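Local atomic coordinates of probable receptor YhhM (Klebsiella variicola At-22, PDB entry 3Q6C), a protein that is of unknown function but belongs to the DUF2500 family and may act as a receptor, folding as a small five-stranded antiparallel beta sheet with one short helix. Residues Ile7-Glu13 / Tyr57-Gly63. Numbering follows the deposited sequence.
Sequences IVSNKRE and YHALSVG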
loop_
_atom_site.group_PDB
_atom_site.type_symbol
_atom_site.label_atom_id
_atom_site.label_comp_id
_atom_site.label_asym_id
_atom_site.label_seq_id
_atom_site.Cartn_x
_atom_site.Cartn_y
_atom_site.Cartn_z
ATOM N N ILE A 7 3.198 8.084 -2.139
ATOM C CA ILE A 7 1.978 8.194 -2.908
ATOM C C ILE A 7 1.567 6.760 -3.215
ATOM O O ILE A 7 2.415 5.869 -3.312
ATOM C CB ILE A 7 2.190 8.979 -4.221
ATOM C CG1 ILE A 7 0.841 9.218 -4.891
ATOM C CG2 ILE A 7 3.094 8.210 -5.164
ATOM C CD1 ILE A 7 0.909 10.102 -6.126
ATOM N N VAL A 8 0.267 6.529 -3.331
ATOM C CA VAL A 8 -0.232 5.195 -3.637
ATOM C C VAL A 8 -0.044 4.899 -5.125
ATOM O O VAL A 8 -0.921 5.177 -5.946
ATOM C CB VAL A 8 -1.716 5.065 -3.256
ATOM C CG1 VAL A 8 -2.217 3.669 -3.567
ATOM C CG2 VAL A 8 -1.885 5.356 -1.771
ATOM N N SER A 9 1.131 4.352 -5.441
ATOM C CA SER A 9 1.539 3.988 -6.794
ATOM C C SER A 9 0.468 3.292 -7.592
ATOM O O SER A 9 -0.036 3.835 -8.573
ATOM C CB SER A 9 2.754 3.057 -6.755
ATOM O OG SER A 9 3.964 3.768 -6.693
ATOM N N ASN A 10 0.147 2.069 -7.187
ATOM C CA ASN A 10 -0.852 1.285 -7.886
ATOM C C ASN A 10 -1.381 0.156 -7.033
ATOM O O ASN A 10 -0.824 -0.157 -5.983
ATOM C CB ASN A 10 -0.264 0.699 -9.173
ATOM C CG ASN A 10 0.648 -0.482 -8.909
ATOM O OD1 ASN A 10 1.659 -0.349 -8.224
ATOM N ND2 ASN A 10 0.292 -1.646 -9.446
ATOM N N LYS A 11 -2.457 -0.458 -7.517
ATOM C CA LYS A 11 -3.116 -1.569 -6.847
ATOM C C LYS A 11 -3.413 -2.685 -7.843
ATOM O O LYS A 11 -3.850 -2.442 -8.972
ATOM C CB LYS A 11 -4.424 -1.093 -6.208
ATOM C CG LYS A 11 -4.245 -0.371 -4.875
ATOM C CD LYS A 11 -5.518 0.368 -4.454
ATOM C CE LYS A 11 -6.725 -0.563 -4.311
ATOM N NZ LYS A 11 -7.989 0.229 -4.163
ATOM N N ARG A 12 -3.172 -3.918 -7.427
ATOM C CA ARG A 12 -3.435 -5.041 -8.293
ATOM C C ARG A 12 -4.216 -6.092 -7.547
ATOM O O ARG A 12 -3.944 -6.373 -6.387
ATOM C CB ARG A 12 -2.131 -5.644 -8.815
ATOM C CG ARG A 12 -2.340 -6.719 -9.886
ATOM C CD ARG A 12 -1.025 -7.350 -10.338
ATOM N NE ARG A 12 -0.359 -8.080 -9.258
ATOM C CZ ARG A 12 0.808 -8.705 -9.381
ATOM N NH1 ARG A 12 1.452 -8.692 -10.542
ATOM N NH2 ARG A 12 1.335 -9.346 -8.340
ATOM N N GLU A 13 -5.211 -6.645 -8.226
ATOM C CA GLU A 13 -6.041 -7.710 -7.683
ATOM C C GLU A 13 -5.690 -8.882 -8.587
ATOM O O GLU A 13 -5.727 -8.765 -9.809
ATOM C CB GLU A 13 -7.518 -7.364 -7.818
ATOM C CG GLU A 13 -8.400 -8.034 -6.785
ATOM C CD GLU A 13 -9.859 -7.650 -6.942
ATOM O OE1 GLU A 13 -10.128 -6.581 -7.533
ATOM O OE2 GLU A 13 -10.733 -8.410 -6.466
ATOM N N TYR A 57 -7.168 -3.352 1.478
ATOM C CA TYR A 57 -6.943 -2.999 0.083
ATOM C C TYR A 57 -7.998 -2.034 -0.463
ATOM O O TYR A 57 -7.663 -1.019 -1.077
ATOM C CB TYR A 57 -6.912 -4.277 -0.753
ATOM C CG TYR A 57 -6.805 -4.079 -2.246
ATOM C CD1 TYR A 57 -7.952 -4.022 -3.045
ATOM C CD2 TYR A 57 -5.557 -4.041 -2.874
ATOM C CE1 TYR A 57 -7.857 -3.950 -4.436
ATOM C CE2 TYR A 57 -5.449 -3.972 -4.261
ATOM C CZ TYR A 57 -6.601 -3.935 -5.034
ATOM O OH TYR A 57 -6.500 -3.943 -6.405
ATOM N N HIS A 58 -9.272 -2.347 -0.248
ATOM C CA HIS A 58 -10.334 -1.472 -0.732
ATOM C C HIS A 58 -10.337 -0.142 0.005
ATOM O O HIS A 58 -10.977 0.802 -0.429
ATOM C CB HIS A 58 -11.701 -2.153 -0.607
ATOM C CG HIS A 58 -11.854 -3.352 -1.492
ATOM N ND1 HIS A 58 -11.638 -3.304 -2.854
ATOM C CD2 HIS A 58 -12.154 -4.642 -1.205
ATOM C CE1 HIS A 58 -11.792 -4.512 -3.366
ATOM N NE2 HIS A 58 -12.104 -5.343 -2.386
ATOM N N ALA A 59 -9.602 -0.062 1.110
ATOM C CA ALA A 59 -9.527 1.178 1.887
ATOM C C ALA A 59 -8.588 2.198 1.242
ATOM O O ALA A 59 -8.720 3.396 1.478
ATOM C CB ALA A 59 -9.065 0.887 3.299
ATOM N N LEU A 60 -7.647 1.715 0.431
ATOM C CA LEU A 60 -6.683 2.577 -0.246
ATOM C C LEU A 60 -7.205 3.139 -1.551
ATOM O O LEU A 60 -8.087 2.562 -2.186
ATOM C CB LEU A 60 -5.401 1.811 -0.556
ATOM C CG LEU A 60 -4.515 1.322 0.582
ATOM C CD1 LEU A 60 -3.278 0.695 -0.031
ATOM C CD2 LEU A 60 -4.133 2.472 1.507
ATOM N N SER A 61 -6.632 4.267 -1.957
ATOM C CA SER A 61 -7.014 4.918 -3.208
ATOM C C SER A 61 -5.794 5.265 -4.047
ATOM O O SER A 61 -5.010 6.139 -3.688
ATOM C CB SER A 61 -7.822 6.185 -2.933
ATOM O OG SER A 61 -9.117 5.848 -2.479
ATOM N N VAL A 62 -5.635 4.571 -5.167
ATOM C CA VAL A 62 -4.508 4.831 -6.040
ATOM C C VAL A 62 -4.453 6.317 -6.331
ATOM O O VAL A 62 -5.424 6.895 -6.806
ATOM C CB VAL A 62 -4.636 4.064 -7.361
ATOM C CG1 VAL A 62 -3.537 4.502 -8.319
ATOM C CG2 VAL A 62 -4.541 2.566 -7.094
ATOM N N GLY A 63 -3.322 6.937 -6.025
ATOM C CA GLY A 63 -3.191 8.360 -6.273
ATOM C C GLY A 63 -3.031 9.191 -5.016
ATOM O O GLY A 63 -2.422 10.254 -5.051
#
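Lys11 does most of the polar work here. It reaches from the strand to the turn that follows Tyr57, where Lys11 NZ donates a hydrogen bond to Leu60 O (3.1 Å) and a weak one to Tyr57 O (3.3 Å), so the ammonium group gathers two main-chain carbonyls. On the way the Lys11 side chain passes over one face of the Tyr57 ring: Lys11 CE sits 3.5 Å from the ring centroid in a CH-pi contact, and NZ, 4.5 Å from that centroid, adds a cation-pi interaction over the same face. One main-chain hydrogen bond, Gly63 N to Val8 O (3.0 Å), ties the far end. Beside that bond, Val62 packs on Val8, with Val8 CG1 3.6 Å from Val62 CA and 4.4 Å from Val62 CG2, and Val62 CG2 also lies 3.6 Å from Lys11 CD. The connection from helix 54-59 to strand 65-71 runs along strand 2-15, whose classic bulge at Ser9 and Asn10 faces Ser38 of strand 33-41, while Val8 and Leu60 both pack on Phe78 of strand 74-80.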